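PDB 6M6U: protein adenylyltransferase MntA from Shewanella oneidensis MR-1, which neutralises its cognate toxin HepT by transferring up to three AMP units from ATP to one of the toxin's tyrosines, using magnesium. Local coordinates for residues K19-Y24 with D74-S79; Q84-Q89 with E101-K106. The protein carries 2 engineered substitutions. One frame throughout, in Å; residues are numbered along the deposited sequence.

Interaction 1: K19-Y24 with D74-S79; sequences KLQLIY and DLRSAS
Strand 20-24 and the irregular turn 74-79 share no backbone hydrogen bond and do not pair as strands; Q21 meets R76, and Y24 meets L75. The buried part is hydrophobic. L75 CD1 lies at the edge of the Y24 ring, near its plane, 3.7 Å from Y24 CD2 and 3.8 Å from Y24 CE2. The two side chains cross at about a right angle. The ring's OH is hydrogen-bonded to D100. The outer pair is polar but loose. Q21 OE1 stands 3.7 Å from R76 NH2, at the edge of the guanidinium and in its plane, too long for a hydrogen bond. The amide and guanidinium planes are 80° apart. R76 has CG anti to its backbone N (chi1 -164°) and bends at chi3, which carries the guanidinium over the end of strand 40-46, where NE bonds to A46 O and NH2 comes near Q21. The segment begins with an Asx turn: R76 N donates to D74 OD1 at 3.1 Å, from above the carboxylate plane. D74 OD2 takes L50 N, tying the turn to the loop after strand 40-46. Q21 and L22 form a classic beta bulge opposite L45. Strand 40-46 lies between strands 20-26 and 70-74, and the contact packs the loop leaving 70-74 over this mixed nucleotidyltransferase sheet. Helix 80-89 follows, with C83 and V86 packing on L75.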
ATOM      1  N   LYS E  19      14.319 -20.164  25.824  1.00 59.04           N
ATOM      2  CA  LYS E  19      15.731 -19.822  26.014  1.00 62.75           C
ATOM      3  C   LYS E  19      16.017 -18.376  25.617  1.00 60.93           C
ATOM      4  O   LYS E  19      17.054 -18.067  25.025  1.00 59.18           O
ATOM      5  CB  LYS E  19      16.638 -20.784  25.248  1.00 65.77           C
ATOM      6  CG  LYS E  19      16.483 -22.233  25.659  1.00 73.15           C
ATOM      7  CD  LYS E  19      17.091 -23.146  24.621  1.00 79.69           C
ATOM      8  CE  LYS E  19      16.391 -22.965  23.284  1.00 85.12           C
ATOM      9  NZ  LYS E  19      17.223 -23.470  22.165  1.00 87.66           N
ATOM     10  N   LEU E  20      15.080 -17.488  25.939  1.00 57.83           N
ATOM     11  CA  LEU E  20      15.262 -16.067  25.679  1.00 49.62           C
ATOM     12  C   LEU E  20      16.465 -15.540  26.453  1.00 45.11           C
ATOM     13  O   LEU E  20      16.737 -15.972  27.575  1.00 45.89           O
ATOM     14  CB  LEU E  20      13.998 -15.311  26.072  1.00 47.78           C
ATOM     15  CG  LEU E  20      13.868 -13.837  25.715  1.00 47.30           C
ATOM     16  CD1 LEU E  20      13.950 -13.648  24.212  1.00 44.21           C
ATOM     17  CD2 LEU E  20      12.539 -13.326  26.250  1.00 48.75           C
ATOM     18  N   GLN E  21      17.187 -14.613  25.852  1.00 44.16           N
ATOM     19  CA  GLN E  21      18.384 -14.089  26.500  1.00 47.27           C
ATOM     20  C   GLN E  21      18.391 -12.575  26.621  1.00 46.86           C
ATOM     21  O   GLN E  21      18.904 -12.051  27.611  1.00 50.52           O
ATOM     22  CB  GLN E  21      19.643 -14.548  25.742  1.00 50.78           C
ATOM     23  CG  GLN E  21      19.870 -16.050  25.777  1.00 57.94           C
ATOM     24  CD  GLN E  21      20.885 -16.516  24.751  1.00 64.11           C
ATOM     25  OE1 GLN E  21      21.303 -15.752  23.882  1.00 68.98           O
ATOM     26  NE2 GLN E  21      21.281 -17.780  24.842  1.00 65.71           N
ATOM     27  N   LEU E  22      17.852 -11.856  25.638  1.00 42.57           N
ATOM     28  CA  LEU E  22      17.901 -10.402  25.643  1.00 43.04           C
ATOM     29  C   LEU E  22      16.620  -9.850  25.043  1.00 44.01           C
ATOM     30  O   LEU E  22      16.143 -10.356  24.025  1.00 45.25           O
ATOM     31  CB  LEU E  22      19.117  -9.881  24.854  1.00 38.90           C
ATOM     32  CG  LEU E  22      20.511 -10.179  25.420  1.00 37.54           C
ATOM     33  CD1 LEU E  22      21.586  -9.990  24.360  1.00 43.24           C
ATOM     34  CD2 LEU E  22      20.821  -9.322  26.646  1.00 32.03           C
ATOM     35  N   ILE E  23      16.061  -8.821  25.681  1.00 49.17           N
ATOM     36  CA  ILE E  23      14.960  -8.035  25.127  1.00 43.47           C
ATOM     37  C   ILE E  23      15.411  -6.584  25.052  1.00 37.14           C
ATOM     38  O   ILE E  23      15.885  -6.028  26.051  1.00 36.42           O
ATOM     39  CB  ILE E  23      13.677  -8.144  25.973  1.00 45.06           C
ATOM     40  CG1 ILE E  23      13.172  -9.584  26.040  1.00 42.48           C
ATOM     41  CG2 ILE E  23      12.595  -7.239  25.408  1.00 42.40           C
ATOM     42  CD1 ILE E  23      11.907  -9.734  26.854  1.00 33.77           C
ATOM     43  N   TYR E  24      15.260  -5.975  23.879  1.00 33.31           N
ATOM     44  CA  TYR E  24      15.531  -4.556  23.691  1.00 36.50           C
ATOM     45  C   TYR E  24      14.317  -3.875  23.096  1.00 38.47           C
ATOM     46  O   TYR E  24      13.681  -4.402  22.176  1.00 39.25           O
ATOM     47  CB  TYR E  24      16.711  -4.283  22.753  1.00 39.29           C
ATOM     48  CG  TYR E  24      18.038  -4.774  23.248  1.00 46.40           C
ATOM     49  CD1 TYR E  24      18.757  -4.057  24.191  1.00 45.89           C
ATOM     50  CD2 TYR E  24      18.581  -5.948  22.756  1.00 47.60           C
ATOM     51  CE1 TYR E  24      19.977  -4.508  24.640  1.00 48.13           C
ATOM     52  CE2 TYR E  24      19.794  -6.403  23.196  1.00 51.65           C
ATOM     53  CZ  TYR E  24      20.488  -5.683  24.140  1.00 51.89           C
ATOM     54  OH  TYR E  24      21.705  -6.147  24.577  1.00 59.58           O
ATOM     55  N   ASP E  74      14.442 -10.590  15.355  1.00 37.16           N
ATOM     56  CA  ASP E  74      15.310 -11.627  15.898  1.00 42.95           C
ATOM     57  C   ASP E  74      16.753 -11.189  15.683  1.00 42.41           C
ATOM     58  O   ASP E  74      17.222 -11.118  14.544  1.00 43.73           O
ATOM     59  CB  ASP E  74      15.034 -12.976  15.240  1.00 43.87           C
ATOM     60  CG  ASP E  74      15.932 -14.090  15.780  1.00 52.34           C
ATOM     61  OD1 ASP E  74      16.590 -13.893  16.826  1.00 57.13           O
ATOM     62  OD2 ASP E  74      15.972 -15.175  15.163  1.00 55.64           O
ATOM     63  N   LEU E  75      17.456 -10.888  16.778  1.00 40.37           N
ATOM     64  CA  LEU E  75      18.825 -10.396  16.665  1.00 42.31           C
ATOM     65  C   LEU E  75      19.757 -11.431  16.048  1.00 47.78           C
ATOM     66  O   LEU E  75      20.784 -11.069  15.464  1.00 49.08           O
ATOM     67  CB  LEU E  75      19.343  -9.971  18.039  1.00 38.15           C
ATOM     68  CG  LEU E  75      18.728  -8.680  18.575  1.00 38.83           C
ATOM     69  CD1 LEU E  75      19.102  -8.459  20.034  1.00 34.19           C
ATOM     70  CD2 LEU E  75      19.177  -7.512  17.723  1.00 34.34           C
ATOM     71  N   ARG E  76      19.418 -12.719  16.157  1.00 50.35           N
ATOM     72  CA  ARG E  76      20.329 -13.763  15.706  1.00 53.90           C
ATOM     73  C   ARG E  76      20.395 -13.859  14.185  1.00 55.45           C
ATOM     74  O   ARG E  76      21.380 -14.378  13.654  1.00 58.40           O
ATOM     75  CB  ARG E  76      19.923 -15.109  16.315  1.00 50.58           C
ATOM     76  CG  ARG E  76      20.999 -16.177  16.228  1.00 50.46           C
ATOM     77  CD  ARG E  76      20.678 -17.381  17.110  1.00 51.03           C
ATOM     78  NE  ARG E  76      20.872 -17.098  18.529  1.00 53.22           N
ATOM     79  CZ  ARG E  76      22.065 -17.021  19.116  1.00 55.94           C
ATOM     80  NH1 ARG E  76      23.170 -17.197  18.401  1.00 52.17           N
ATOM     81  NH2 ARG E  76      22.159 -16.762  20.417  1.00 50.95           N
ATOM     82  N   SER E  77      19.383 -13.363  13.476  1.00 51.71           N
ATOM     83  CA  SER E  77      19.414 -13.321  12.022  1.00 50.79           C
ATOM     84  C   SER E  77      19.388 -11.901  11.471  1.00 50.76           C
ATOM     85  O   SER E  77      19.423 -11.724  10.248  1.00 56.25           O
ATOM     86  CB  SER E  77      18.242 -14.117  11.435  1.00 49.99           C
ATOM     87  OG  SER E  77      17.017 -13.446  11.664  1.00 54.56           O
ATOM     88  N   ALA E  78      19.333 -10.891  12.332  1.00 44.13           N
ATOM     89  CA  ALA E  78      19.246  -9.516  11.874  1.00 37.32           C
ATOM     90  C   ALA E  78      20.561  -9.061  11.244  1.00 39.77           C
ATOM     91  O   ALA E  78      21.642  -9.595  11.521  1.00 39.07           O
ATOM     92  CB  ALA E  78      18.876  -8.594  13.033  1.00 30.63           C
ATOM     93  N   SER E  79      20.454  -8.036  10.400  1.00 36.47           N
ATOM     94  CA  SER E  79      21.610  -7.473   9.728  1.00 35.90           C
ATOM     95  C   SER E  79      22.570  -6.848  10.742  1.00 37.87           C
ATOM     96  O   SER E  79      22.213  -6.568  11.889  1.00 44.07           O
ATOM     97  CB  SER E  79      21.171  -6.423   8.709  1.00 30.18           C
ATOM     98  OG  SER E  79      20.988  -5.178   9.359  1.00 36.73           O
TER

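Interaction 2: Q84-Q89 with E101-K106; sequences QQVVTQ and ELFAVK
Helix 80-89 of the polymerase-beta-type nucleotidyltransferase fold packs here on the long C-terminal helix 97-125 through V86, V87, F103 and A104. All four residues are buried. V87 has the largest share of the contact. Its CG2 sits in the angle between the F103 ring and the A104 backbone, 3.4 Å from F103 CE2, 3.8 Å from F103 CD2 and 3.8 Å from A104 CA. It comes in obliquely to the ring. CG1 reaches the A104 methyl, 4.0 Å from A104 CB. In V87, CG1 is anti to the backbone N (chi1 162°), which turns this methyl to A104 CB. V86 adds a looser contact, with its CG1 4.4 Å from F103 CE2. The segment axes pass 9.8 Å apart, and their N-to-C directions make an angle of 122°. The backbones come nearest at V87 and A104, whose CA atoms are 5.8 Å apart.

Strand 91-94 lies between the two helices in sequence, so the chain leaves one helix, adds the strand that is outermost within this chain and returns as the other. The N-terminal part of helix 97-125 is important for interaction with the toxin. E101 OE2 is hydrogen-bonded to ND2 of residue N2 of a HepT chain, and A104 packs on R59 of the same chain. V87 itself also touches T107 and I108, further along helix 97-125. Within segment 84-89, Q84 O accepts two bonds. One is the helical bond from T88 N, and the other comes from T88 OG1 at 2.9 Å, above the carbonyl plane.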
ATOM      1  N   GLN E  84      23.635  -3.040  15.136  1.00 36.43           N
ATOM      2  CA  GLN E  84      24.323  -1.855  15.641  1.00 35.23           C
ATOM      3  C   GLN E  84      23.331  -0.819  16.162  1.00 41.76           C
ATOM      4  O   GLN E  84      23.565  -0.193  17.204  1.00 42.53           O
ATOM      5  CB  GLN E  84      25.204  -1.257  14.544  1.00 35.41           C
ATOM      6  CG  GLN E  84      25.823   0.097  14.878  1.00 40.01           C
ATOM      7  CD  GLN E  84      27.102  -0.009  15.703  1.00 52.84           C
ATOM      8  OE1 GLN E  84      27.492  -1.092  16.143  1.00 51.47           O
ATOM      9  NE2 GLN E  84      27.769   1.122  15.900  1.00 61.30           N
ATOM     10  N   GLN E  85      22.214  -0.624  15.454  1.00 39.17           N
ATOM     11  CA  GLN E  85      21.216   0.339  15.915  1.00 41.34           C
ATOM     12  C   GLN E  85      20.650  -0.069  17.271  1.00 39.87           C
ATOM     13  O   GLN E  85      20.536   0.757  18.185  1.00 37.83           O
ATOM     14  CB  GLN E  85      20.094   0.487  14.888  1.00 43.04           C
ATOM     15  CG  GLN E  85      19.044   1.517  15.314  1.00 50.93           C
ATOM     16  CD  GLN E  85      17.810   1.546  14.419  1.00 52.83           C
ATOM     17  OE1 GLN E  85      17.788   0.965  13.332  1.00 53.98           O
ATOM     18  NE2 GLN E  85      16.772   2.230  14.881  1.00 57.59           N
ATOM     19  N   VAL E  86      20.289  -1.349  17.418  1.00 37.88           N
ATOM     20  CA  VAL E  86      19.822  -1.858  18.708  1.00 37.17           C
ATOM     21  C   VAL E  86      20.864  -1.602  19.789  1.00 41.14           C
ATOM     22  O   VAL E  86      20.544  -1.127  20.883  1.00 39.22           O
ATOM     23  CB  VAL E  86      19.486  -3.356  18.604  1.00 35.05           C
ATOM     24  CG1 VAL E  86      19.194  -3.936  19.983  1.00 30.29           C
ATOM     25  CG2 VAL E  86      18.304  -3.565  17.668  1.00 32.76           C
ATOM     26  N   VAL E  87      22.131  -1.907  19.490  1.00 39.54           N
ATOM     27  CA  VAL E  87      23.207  -1.717  20.462  1.00 43.04           C
ATOM     28  C   VAL E  87      23.385  -0.239  20.788  1.00 50.25           C
ATOM     29  O   VAL E  87      23.708   0.130  21.926  1.00 53.49           O
ATOM     30  CB  VAL E  87      24.515  -2.339  19.928  1.00 43.27           C
ATOM     31  CG1 VAL E  87      25.714  -1.795  20.677  1.00 35.81           C
ATOM     32  CG2 VAL E  87      24.469  -3.853  20.035  1.00 40.89           C
ATOM     33  N   THR E  88      23.179   0.630  19.799  1.00 54.01           N
ATOM     34  CA  THR E  88      23.424   2.058  19.980  1.00 54.94           C
ATOM     35  C   THR E  88      22.296   2.733  20.755  1.00 55.40           C
ATOM     36  O   THR E  88      22.523   3.328  21.813  1.00 59.71           O
ATOM     37  CB  THR E  88      23.612   2.723  18.613  1.00 56.15           C
ATOM     38  OG1 THR E  88      24.851   2.294  18.043  1.00 55.50           O
ATOM     39  CG2 THR E  88      23.605   4.242  18.739  1.00 58.32           C
ATOM     40  N   GLN E  89      21.071   2.649  20.239  1.00 51.64           N
ATOM     41  CA  GLN E  89      19.933   3.378  20.780  1.00 52.67           C
ATOM     42  C   GLN E  89      18.999   2.511  21.610  1.00 52.60           C
ATOM     43  O   GLN E  89      18.005   3.024  22.129  1.00 60.23           O
ATOM     44  CB  GLN E  89      19.130   4.002  19.642  1.00 57.58           C
ATOM     45  CG  GLN E  89      18.292   2.967  18.922  1.00 63.20           C
ATOM     46  CD  GLN E  89      17.387   3.559  17.879  1.00 67.30           C
ATOM     47  OE1 GLN E  89      16.696   2.835  17.164  1.00 67.82           O
ATOM     48  NE2 GLN E  89      17.383   4.883  17.777  1.00 72.05           N
ATOM     49  N   GLU E 101      26.581  -7.372  27.048  1.00 44.82           N
ATOM     50  CA  GLU E 101      27.913  -6.906  26.682  1.00 46.77           C
ATOM     51  C   GLU E 101      28.562  -7.817  25.647  1.00 47.14           C
ATOM     52  O   GLU E 101      29.247  -7.330  24.738  1.00 48.11           O
ATOM     53  CB  GLU E 101      28.772  -6.777  27.939  1.00 48.86           C
ATOM     54  CG  GLU E 101      28.229  -5.715  28.894  1.00 55.35           C
ATOM     55  CD  GLU E 101      28.860  -5.756  30.276  1.00 68.96           C
ATOM     56  OE1 GLU E 101      28.644  -4.795  31.046  1.00 74.15           O
ATOM     57  OE2 GLU E 101      29.568  -6.737  30.594  1.00 73.09           O
ATOM     58  N   LEU E 102      28.353  -9.134  25.762  1.00 45.21           N
ATOM     59  CA  LEU E 102      28.800 -10.049  24.715  1.00 47.46           C
ATOM     60  C   LEU E 102      28.228  -9.641  23.366  1.00 47.07           C
ATOM     61  O   LEU E 102      28.962  -9.501  22.380  1.00 44.33           O
ATOM     62  CB  LEU E 102      28.388 -11.485  25.046  1.00 46.51           C
ATOM     63  CG  LEU E 102      29.018 -12.153  26.269  1.00 49.29           C
ATOM     64  CD1 LEU E 102      28.335 -13.487  26.551  1.00 56.88           C
ATOM     65  CD2 LEU E 102      30.501 -12.351  26.068  1.00 39.86           C
ATOM     66  N   PHE E 103      26.910  -9.423  23.316  1.00 46.88           N
ATOM     67  CA  PHE E 103      26.254  -9.054  22.067  1.00 48.25           C
ATOM     68  C   PHE E 103      26.769  -7.719  21.541  1.00 51.18           C
ATOM     69  O   PHE E 103      27.031  -7.577  20.339  1.00 57.03           O
ATOM     70  CB  PHE E 103      24.743  -9.007  22.281  1.00 47.75           C
ATOM     71  CG  PHE E 103      23.984  -8.432  21.126  1.00 47.45           C
ATOM     72  CD1 PHE E 103      23.927  -9.105  19.918  1.00 44.84           C
ATOM     73  CD2 PHE E 103      23.319  -7.222  21.253  1.00 49.12           C
ATOM     74  CE1 PHE E 103      23.225  -8.586  18.852  1.00 46.44           C
ATOM     75  CE2 PHE E 103      22.607  -6.693  20.186  1.00 52.51           C
ATOM     76  CZ  PHE E 103      22.560  -7.376  18.986  1.00 51.09           C
ATOM     77  N   ALA E 104      26.932  -6.733  22.426  1.00 43.03           N
ATOM     78  CA  ALA E 104      27.384  -5.415  21.994  1.00 44.85           C
ATOM     79  C   ALA E 104      28.800  -5.474  21.423  1.00 47.85           C
ATOM     80  O   ALA E 104      29.073  -4.914  20.353  1.00 49.22           O
ATOM     81  CB  ALA E 104      27.305  -4.431  23.162  1.00 43.06           C
ATOM     82  N   VAL E 105      29.712  -6.159  22.120  1.00 45.32           N
ATOM     83  CA  VAL E 105      31.096  -6.260  21.656  1.00 42.16           C
ATOM     84  C   VAL E 105      31.157  -6.948  20.296  1.00 41.39           C
ATOM     85  O   VAL E 105      31.858  -6.497  19.381  1.00 42.48           O
ATOM     86  CB  VAL E 105      31.958  -6.994  22.700  1.00 39.16           C
ATOM     87  CG1 VAL E 105      33.143  -7.682  22.030  1.00 41.62           C
ATOM     88  CG2 VAL E 105      32.443  -6.020  23.743  1.00 38.85           C
ATOM     89  N   LYS E 106      30.426  -8.057  20.145  1.00 39.81           N
ATOM     90  CA  LYS E 106      30.369  -8.731  18.851  1.00 40.41           C
ATOM     91  C   LYS E 106      29.780  -7.822  17.777  1.00 43.38           C
ATOM     92  O   LYS E 106      30.298  -7.758  16.655  1.00 43.61           O
ATOM     93  CB  LYS E 106      29.555 -10.020  18.971  1.00 41.95           C
ATOM     94  CG  LYS E 106      29.264 -10.699  17.638  1.00 47.99           C
ATOM     95  CD  LYS E 106      28.331 -11.889  17.810  1.00 52.54           C
ATOM     96  CE  LYS E 106      27.703 -12.297  16.483  1.00 59.91           C
ATOM     97  NZ  LYS E 106      28.137 -13.650  16.031  1.00 65.21           N
TER

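In the fold
The two contacts touch, with centres about 11 Å apart. Interaction 1 joins a central strand to the loop before helix 80-89; interaction 2 joins that helix to helix 97-125. They hold different elements, but their apolar residues meet: Y24 CD2 is 3.5 Å from V86 CG1, and L75 CD2 is 3.6 Å from F103 CZ. Interaction 1 runs from this core out to a polar side where R76 is exposed. Interaction 2 is buried and wholly apolar across its segments, although E101 beside it bonds to a HepT chain. The magnesium site is near: the Y24 and V86 side chains are about 9 and 8 Å from that of E41, an engineered substitution at a magnesium-binding position.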